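Ribokinase (Cryptococcus neoformans var. grubii serotype A, PDB 6CW5) probably catalyses the magnesium-dependent transfer of a phosphoryl group from ATP to O-5 of D-ribose, giving D-ribose 5-phosphate, and works as a homodimer. Local coordinates at residues S12-D24 with T137-S151. Numbering follows the deposited sequence. Where two conformers were deposited one is given.
With GOL (glycerol), chain B.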
ATOM      1  N   SER A  12      28.465   2.968  -2.721  1.00 68.00           N
ATOM      2  CA  SER A  12      28.179   3.854  -3.844  1.00 58.95           C
ATOM      3  C   SER A  12      26.707   4.257  -3.880  1.00 39.70           C
ATOM      4  O   SER A  12      25.811   3.409  -3.849  1.00 44.16           O
ATOM      5  CB  SER A  12      28.567   3.192  -5.162  1.00 68.88           C
ATOM      6  OG  SER A  12      29.835   3.656  -5.592  1.00 79.51           O
ATOM      7  N   SER A  13      26.451   5.550  -3.987  1.00 37.12           N
ATOM      8  CA  SER A  13      25.101   6.043  -3.755  1.00 32.36           C
ATOM      9  C   SER A  13      24.189   5.828  -4.957  1.00 40.38           C
ATOM     10  O   SER A  13      24.580   6.043  -6.105  1.00 43.29           O
ATOM     11  CB  SER A  13      25.146   7.525  -3.387  1.00 50.92           C
ATOM     12  OG  SER A  13      25.907   7.716  -2.210  1.00 50.38           O
ATOM     13  N   ARG A  14      22.958   5.397  -4.679  1.00 27.81           N
ATOM     14  CA  ARG A  14      21.960   5.209  -5.721  0.53 28.57           C
ATOM     15  C   ARG A  14      20.598   5.498  -5.114  1.00 24.69           C
ATOM     16  O   ARG A  14      20.288   5.020  -4.019  1.00 26.29           O
ATOM     17  CB  ARG A  14      22.007   3.788  -6.311  0.53 30.49           C
ATOM     18  CG  ARG A  14      21.048   3.592  -7.506  0.53 32.90           C
ATOM     19  CD  ARG A  14      21.338   2.309  -8.289  0.53 38.33           C
ATOM     20  NE  ARG A  14      22.650   2.358  -8.926  0.53 44.96           N
ATOM     21  CZ  ARG A  14      22.862   2.645 -10.210  0.53 46.73           C
ATOM     22  NH1 ARG A  14      21.846   2.900 -11.031  0.53 39.73           N
ATOM     23  NH2 ARG A  14      24.099   2.668 -10.677  0.53 49.33           N
ATOM     24  N   CYS A  15      19.801   6.303  -5.818  1.00 25.45           N
ATOM     25  CA  CYS A  15      18.510   6.755  -5.323  1.00 24.12           C
ATOM     26  C   CYS A  15      17.381   6.038  -6.041  1.00 25.87           C
ATOM     27  O   CYS A  15      17.375   5.951  -7.270  1.00 26.54           O
ATOM     28  CB  CYS A  15      18.350   8.260  -5.523  1.00 26.40           C
ATOM     29  SG  CYS A  15      16.798   8.897  -4.876  1.00 28.13           S
ATOM     30  N   LEU A  16      16.409   5.560  -5.282  1.00 21.79           N
ATOM     31  CA  LEU A  16      15.163   5.093  -5.866  1.00 18.27           C
ATOM     32  C   LEU A  16      14.109   6.157  -5.614  1.00 20.92           C
ATOM     33  O   LEU A  16      13.939   6.601  -4.463  1.00 21.93           O
ATOM     34  CB  LEU A  16      14.718   3.771  -5.248  1.00 19.47           C
ATOM     35  CG  LEU A  16      13.362   3.235  -5.716  1.00 21.11           C
ATOM     36  CD1 LEU A  16      13.360   2.847  -7.198  1.00 24.91           C
ATOM     37  CD2 LEU A  16      13.046   2.030  -4.836  1.00 26.64           C
ATOM     38  N   VAL A  17      13.464   6.609  -6.680  1.00 20.17           N
ATOM     39  CA  VAL A  17      12.289   7.480  -6.584  1.00 18.56           C
ATOM     40  C   VAL A  17      11.067   6.605  -6.776  1.00 21.45           C
ATOM     41  O   VAL A  17      10.860   6.035  -7.851  1.00 21.18           O
ATOM     42  CB  VAL A  17      12.315   8.615  -7.621  1.00 19.59           C
ATOM     43  CG1 VAL A  17      11.093   9.549  -7.435  1.00 20.19           C
ATOM     44  CG2 VAL A  17      13.638   9.397  -7.536  1.00 22.62           C
ATOM     45  N   ARG A  18      10.246   6.481  -5.739  1.00 18.72           N
ATOM     46  CA  ARG A  18       8.981   5.776  -5.865  1.00 20.15           C
ATOM     47  C   ARG A  18       7.928   6.872  -5.958  1.00 17.06           C
ATOM     48  O   ARG A  18       7.652   7.560  -4.965  1.00 18.01           O
ATOM     49  CB  ARG A  18       8.733   4.847  -4.683  1.00 21.78           C
ATOM     50  CG  ARG A  18       7.332   4.234  -4.635  1.00 21.70           C
ATOM     51  CD  ARG A  18       7.007   3.311  -5.812  1.00 18.41           C
ATOM     52  NE  ARG A  18       5.606   2.881  -5.719  1.00 17.48           N
ATOM     53  CZ  ARG A  18       4.647   3.291  -6.546  1.00 21.86           C
ATOM     54  NH1 ARG A  18       4.942   4.059  -7.595  1.00 17.74           N
ATOM     55  NH2 ARG A  18       3.392   2.898  -6.342  1.00 18.30           N
ATOM     56  N   GLY A  19       7.387   7.091  -7.152  1.00 19.55           N
ATOM     57  CA  GLY A  19       6.525   8.257  -7.279  1.00 19.78           C
ATOM     58  C   GLY A  19       5.882   8.355  -8.643  1.00 21.20           C
ATOM     59  O   GLY A  19       5.849   7.402  -9.414  1.00 19.65           O
ATOM     60  N   SER A  20       5.374   9.535  -8.920  1.00 19.62           N
ATOM     61  CA  SER A  20       4.428   9.748 -10.009  1.00 18.21           C
ATOM     62  C   SER A  20       5.107  10.247 -11.272  1.00 19.13           C
ATOM     63  O   SER A  20       6.169  10.874 -11.229  1.00 18.67           O
ATOM     64  CB  SER A  20       3.401  10.790  -9.552  1.00 19.05           C
ATOM     65  OG  SER A  20       4.088  11.977  -9.164  1.00 19.58           O
ATOM     66  N   VAL A  21       4.414  10.034 -12.400  1.00 18.90           N
ATOM     67  CA  VAL A  21       4.707  10.653 -13.684  1.00 19.63           C
ATOM     68  C   VAL A  21       3.423  11.293 -14.169  1.00 20.34           C
ATOM     69  O   VAL A  21       2.383  10.630 -14.211  1.00 20.64           O
ATOM     70  CB  VAL A  21       5.201   9.622 -14.709  1.00 19.32           C
ATOM     71  CG1 VAL A  21       5.496  10.287 -16.067  1.00 21.30           C
ATOM     72  CG2 VAL A  21       6.436   8.913 -14.156  1.00 21.23           C
ATOM     73  N   ASN A  22       3.488  12.579 -14.521  1.00 21.69           N
ATOM     74  CA  ASN A  22       2.327  13.307 -15.012  1.00 16.22           C
ATOM     75  C   ASN A  22       2.630  13.909 -16.370  1.00 21.76           C
ATOM     76  O   ASN A  22       3.758  14.327 -16.652  1.00 25.19           O
ATOM     77  CB  ASN A  22       1.926  14.472 -14.099  1.00 17.85           C
ATOM     78  CG  ASN A  22       1.380  14.012 -12.764  1.00 21.39           C
ATOM     79  OD1 ASN A  22       0.806  12.939 -12.648  1.00 22.65           O
ATOM     80  ND2 ASN A  22       1.518  14.850 -11.777  1.00 21.73           N
ATOM     81  N   ILE A  23       1.602  13.963 -17.197  1.00 18.87           N
ATOM     82  CA  ILE A  23       1.597  14.885 -18.330  1.00 20.68           C
ATOM     83  C   ILE A  23       0.959  16.163 -17.806  1.00 19.94           C
ATOM     84  O   ILE A  23      -0.211  16.156 -17.426  1.00 24.28           O
ATOM     85  CB  ILE A  23       0.844  14.308 -19.528  1.00 26.15           C
ATOM     86  CG1 ILE A  23       1.570  13.046 -19.998  1.00 24.38           C
ATOM     87  CG2 ILE A  23       0.753  15.356 -20.649  1.00 28.41           C
ATOM     88  CD1 ILE A  23       0.839  12.283 -21.109  1.00 29.46           C
ATOM     89  N   ASP A  24       1.739  17.251 -17.754  1.00 21.13           N
ATOM     90  CA  ASP A  24       1.267  18.531 -17.251  1.00 21.43           C
ATOM     91  C   ASP A  24       0.620  19.288 -18.397  1.00 26.35           C
ATOM     92  O   ASP A  24       1.227  19.447 -19.453  1.00 27.73           O
ATOM     93  CB  ASP A  24       2.418  19.374 -16.700  1.00 19.04           C
ATOM     94  CG  ASP A  24       2.973  18.836 -15.372  1.00 24.34           C
ATOM     95  OD1 ASP A  24       2.415  17.861 -14.830  1.00 24.18           O
ATOM     96  OD2 ASP A  24       3.954  19.429 -14.890  1.00 24.59           O
ATOM     97  N   THR A 137      19.978  -2.375  -3.861  1.00 34.42           N
ATOM     98  CA  THR A 137      20.976  -1.583  -4.577  1.00 34.53           C
ATOM     99  C   THR A 137      20.942  -0.107  -4.205  1.00 35.90           C
ATOM    100  O   THR A 137      21.770   0.665  -4.704  1.00 33.18           O
ATOM    101  CB  THR A 137      20.794  -1.725  -6.092  1.00 44.11           C
ATOM    102  OG1 THR A 137      19.536  -1.174  -6.486  1.00 43.70           O
ATOM    103  CG2 THR A 137      20.838  -3.188  -6.514  1.00 44.32           C
ATOM    104  N   TYR A 138      20.021   0.311  -3.347  1.00 27.34           N
ATOM    105  CA  TYR A 138      19.775   1.729  -3.106  1.00 26.10           C
ATOM    106  C   TYR A 138      20.299   2.176  -1.750  1.00 27.55           C
ATOM    107  O   TYR A 138      20.209   1.439  -0.765  1.00 27.88           O
ATOM    108  CB  TYR A 138      18.282   2.033  -3.191  1.00 25.61           C
ATOM    109  CG  TYR A 138      17.736   1.652  -4.535  1.00 23.16           C
ATOM    110  CD1 TYR A 138      18.080   2.382  -5.673  1.00 24.18           C
ATOM    111  CD2 TYR A 138      16.915   0.540  -4.681  1.00 26.61           C
ATOM    112  CE1 TYR A 138      17.584   2.035  -6.914  1.00 24.90           C
ATOM    113  CE2 TYR A 138      16.410   0.182  -5.926  1.00 28.99           C
ATOM    114  CZ  TYR A 138      16.759   0.931  -7.032  1.00 29.41           C
ATOM    115  OH  TYR A 138      16.282   0.579  -8.264  1.00 29.39           O
ATOM    116  N   THR A 139      20.838   3.398  -1.715  1.00 23.78           N
ATOM    117  CA  THR A 139      21.209   4.072  -0.484  1.00 24.07           C
ATOM    118  C   THR A 139      20.222   5.168  -0.108  1.00 24.97           C
ATOM    119  O   THR A 139      20.190   5.580   1.060  1.00 23.56           O
ATOM    120  CB  THR A 139      22.613   4.690  -0.613  1.00 28.25           C
ATOM    121  OG1 THR A 139      22.646   5.569  -1.750  1.00 30.21           O
ATOM    122  CG2 THR A 139      23.686   3.606  -0.777  1.00 26.59           C
ATOM    123  N   HIS A 140      19.436   5.659  -1.069  1.00 21.59           N
ATOM    124  CA  HIS A 140      18.528   6.781  -0.842  1.00 23.81           C
ATOM    125  C   HIS A 140      17.170   6.463  -1.442  1.00 24.41           C
ATOM    126  O   HIS A 140      17.093   5.846  -2.511  1.00 22.67           O
ATOM    127  CB  HIS A 140      19.092   8.084  -1.467  1.00 22.35           C
ATOM    128  CG  HIS A 140      20.296   8.604  -0.746  1.00 24.58           C
ATOM    129  ND1 HIS A 140      21.511   7.949  -0.761  1.00 25.81           N
ATOM    130  CD2 HIS A 140      20.454   9.673   0.067  1.00 21.98           C
ATOM    131  CE1 HIS A 140      22.374   8.615  -0.014  1.00 27.99           C
ATOM    132  NE2 HIS A 140      21.758   9.656   0.507  1.00 23.62           N
ATOM    133  N   LEU A 141      16.108   6.907  -0.762  1.00 20.82           N
ATOM    134  CA  LEU A 141      14.737   6.790  -1.238  1.00 20.82           C
ATOM    135  C   LEU A 141      14.106   8.168  -1.263  1.00 21.96           C
ATOM    136  O   LEU A 141      14.229   8.931  -0.297  1.00 20.27           O
ATOM    137  CB  LEU A 141      13.909   5.857  -0.354  1.00 20.19           C
ATOM    138  CG  LEU A 141      12.401   5.813  -0.636  1.00 20.22           C
ATOM    139  CD1 LEU A 141      12.093   4.996  -1.939  1.00 20.27           C
ATOM    140  CD2 LEU A 141      11.661   5.221   0.582  1.00 20.77           C
ATOM    141  N   LEU A 142      13.421   8.483  -2.355  1.00 20.48           N
ATOM    142  CA  LEU A 142      12.664   9.727  -2.469  1.00 18.08           C
ATOM    143  C   LEU A 142      11.207   9.387  -2.733  1.00 18.89           C
ATOM    144  O   LEU A 142      10.910   8.629  -3.659  1.00 18.79           O
ATOM    145  CB  LEU A 142      13.245  10.559  -3.608  1.00 23.28           C
ATOM    146  CG  LEU A 142      12.840  11.981  -3.888  1.00 36.28           C
ATOM    147  CD1 LEU A 142      12.786  12.816  -2.593  1.00 28.08           C
ATOM    148  CD2 LEU A 142      13.872  12.534  -4.850  1.00 35.61           C
ATOM    149  N   VAL A 143      10.295   9.946  -1.926  1.00 17.31           N
ATOM    150  CA  VAL A 143       8.869   9.663  -2.037  1.00 17.98           C
ATOM    151  C   VAL A 143       8.106  10.973  -1.901  1.00 17.21           C
ATOM    152  O   VAL A 143       8.593  11.946  -1.330  1.00 19.01           O
ATOM    153  CB  VAL A 143       8.344   8.641  -0.993  1.00 18.95           C
ATOM    154  CG1 VAL A 143       8.670   7.183  -1.433  1.00 18.90           C
ATOM    155  CG2 VAL A 143       8.917   8.927   0.401  1.00 18.48           C
ATOM    156  N   GLN A 144       6.912  10.999  -2.483  1.00 19.19           N
ATOM    157  CA  GLN A 144       6.029  12.160  -2.375  1.00 18.64           C
ATOM    158  C   GLN A 144       4.655  11.619  -2.069  1.00 17.37           C
ATOM    159  O   GLN A 144       4.553  10.619  -1.361  1.00 19.04           O
ATOM    160  CB  GLN A 144       6.023  12.993  -3.660  1.00 16.90           C
ATOM    161  CG  GLN A 144       7.459  13.269  -4.193  1.00 17.30           C
ATOM    162  CD  GLN A 144       7.941  12.154  -5.105  1.00 21.87           C
ATOM    163  OE1 GLN A 144       7.126  11.429  -5.699  1.00 20.23           O
ATOM    164  NE2 GLN A 144       9.272  11.999  -5.221  1.00 23.01           N
ATOM    165  N   ASN A 145       3.592  12.224  -2.620  1.00 17.25           N
ATOM    166  CA  ASN A 145       2.279  11.687  -2.277  1.00 16.79           C
ATOM    167  C   ASN A 145       1.353  11.653  -3.484  1.00 16.17           C
ATOM    168  O   ASN A 145       0.143  11.824  -3.330  1.00 17.54           O
ATOM    169  CB  ASN A 145       1.612  12.488  -1.137  1.00 15.13           C
ATOM    170  CG  ASN A 145       0.395  11.763  -0.532  1.00 18.88           C
ATOM    171  OD1 ASN A 145       0.417  10.539  -0.356  1.00 16.89           O
ATOM    172  ND2 ASN A 145      -0.677  12.520  -0.213  1.00 16.88           N
ATOM    173  N   GLU A 146       1.885  11.413  -4.678  1.00 14.08           N
ATOM    174  CA  GLU A 146       1.041  11.342  -5.872  1.00 14.94           C
ATOM    175  C   GLU A 146       0.793   9.915  -6.333  1.00 19.08           C
ATOM    176  O   GLU A 146       0.317   9.721  -7.461  1.00 17.46           O
ATOM    177  CB  GLU A 146       1.654  12.150  -7.026  1.00 17.54           C
ATOM    178  CG  GLU A 146       1.620  13.659  -6.768  1.00 18.62           C
ATOM    179  CD  GLU A 146       2.097  14.522  -7.936  1.00 19.55           C
ATOM    180  OE1 GLU A 146       2.859  14.039  -8.815  1.00 23.39           O
ATOM    181  OE2 GLU A 146       1.734  15.727  -7.935  1.00 21.35           O
ATOM    182  N   VAL A 147       1.149   8.922  -5.516  1.00 17.35           N
ATOM    183  CA  VAL A 147       0.842   7.513  -5.752  1.00 17.02           C
ATOM    184  C   VAL A 147       0.090   7.016  -4.526  1.00 18.77           C
ATOM    185  O   VAL A 147      -0.049   7.792  -3.557  1.00 18.57           O
ATOM    186  CB  VAL A 147       2.125   6.707  -6.044  1.00 16.78           C
ATOM    187  CG1 VAL A 147       2.866   7.378  -7.200  1.00 19.75           C
ATOM    188  CG2 VAL A 147       3.035   6.617  -4.783  1.00 16.99           C
ATOM    189  N   PRO A 148      -0.422   5.765  -4.502  1.00 17.29           N
ATOM    190  CA  PRO A 148      -1.251   5.349  -3.365  1.00 14.30           C
ATOM    191  C   PRO A 148      -0.438   5.428  -2.096  1.00 18.61           C
ATOM    192  O   PRO A 148       0.715   4.993  -2.066  1.00 16.22           O
ATOM    193  CB  PRO A 148      -1.613   3.885  -3.679  1.00 18.05           C
ATOM    194  CG  PRO A 148      -1.579   3.835  -5.201  1.00 18.23           C
ATOM    195  CD  PRO A 148      -0.413   4.730  -5.567  1.00 14.88           C
ATOM    196  N   LEU A 149      -1.047   5.981  -1.040  1.00 16.66           N
ATOM    197  CA  LEU A 149      -0.264   6.203   0.178  1.00 15.92           C
ATOM    198  C   LEU A 149       0.269   4.891   0.735  1.00 14.25           C
ATOM    199  O   LEU A 149       1.375   4.845   1.280  1.00 16.18           O
ATOM    200  CB  LEU A 149      -1.102   6.918   1.234  1.00 15.91           C
ATOM    201  CG  LEU A 149      -0.398   7.202   2.587  1.00 15.83           C
ATOM    202  CD1 LEU A 149       0.865   8.043   2.382  1.00 18.07           C
ATOM    203  CD2 LEU A 149      -1.411   7.902   3.567  1.00 16.11           C
ATOM    204  N   SER A 150      -0.514   3.805   0.637  1.00 16.51           N
ATOM    205  CA  SER A 150      -0.027   2.545   1.171  1.00 15.07           C
ATOM    206  C   SER A 150       1.284   2.140   0.510  1.00 17.26           C
ATOM    207  O   SER A 150       2.132   1.494   1.152  1.00 16.08           O
ATOM    208  CB  SER A 150      -1.068   1.430   1.013  1.00 22.78           C
ATOM    209  OG  SER A 150      -1.306   1.115  -0.349  1.00 20.32           O
ATOM    210  N   SER A 151       1.463   2.489  -0.766  1.00 16.16           N
ATOM    211  CA  SER A 151       2.703   2.125  -1.463  1.00 19.28           C
ATOM    212  C   SER A 151       3.860   2.981  -0.966  1.00 19.09           C
ATOM    213  O   SER A 151       4.931   2.464  -0.621  1.00 19.30           O
ATOM    214  CB  SER A 151       2.502   2.250  -2.981  1.00 22.52           C
ATOM    215  OG  SER A 151       3.634   1.768  -3.716  1.00 21.45           O
TER
HETATM  216  C1  GOL B 400       4.448  18.932 -11.354  1.00 25.69           C
HETATM  217  O1  GOL B 400       5.021  18.888 -12.692  1.00 28.33           O
HETATM  218  C2  GOL B 400       2.969  18.509 -11.516  1.00 20.76           C
HETATM  219  O2  GOL B 400       2.847  17.342 -12.255  1.00 21.99           O
HETATM  220  C3  GOL B 400       2.345  18.387 -10.112  1.00 24.66           C
HETATM  221  O3  GOL B 400       3.071  17.353  -9.453  1.00 27.78           O
HETATM  222  O   HOH W   1      24.455   0.392  -4.220  1.00 54.78           O
HETATM  223  O   HOH W   2       5.634   8.626  -3.419  1.00 19.63           O
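L16, in register with L141, bonds to the backbones of H140 and L142 where strands 15-18 and 140-143 run parallel in the large sheet of the PfkB fold, their short axes approaching to 4.6 Å and crossing at -20°: L16 N donates to H140 O, and L142 N to L16 O. The R14 carbonyl takes two amides, T139 N and H140 N, while R14 N bonds T139 OG1 at 3.0 Å, a hydroxyl also linked to H140 ND1. L16 CB makes a CH-pi contact over the centre of the Y138 ring, 3.6 Å from the centroid; leucine suits the place because its branches spread along the ring, CD1 3.8 Å from Y138 OH and CD2 near CE2. T137 OG1 lies over the opposite face. On the other face of the sheet C15 and H140 pack against helix 279-292, V17 and L142 against helix 51-61. R18, bent at chi2 (64°), reaches past V147 CG2, which lies over one guanidinium face toward its rim, and grips S151 OG in its plane with NE (3.0 Å) and NH2 (2.9 Å), while NH1 bonds D69 O. Water 2 bridges R18 O and Q144 N. S20 OG and E146 OE1 are modelled improbably close, their bond uncertain in detail, but K51 N also donates to OE1, helping place OE2 2.6 Å from O3 of a glycerol, probably a crystallisation additive. N22 and D24 bind it too: the segments following the paired strands gather carboxylates and an amide suited to hydroxyls, consistent with the predicted ribose site.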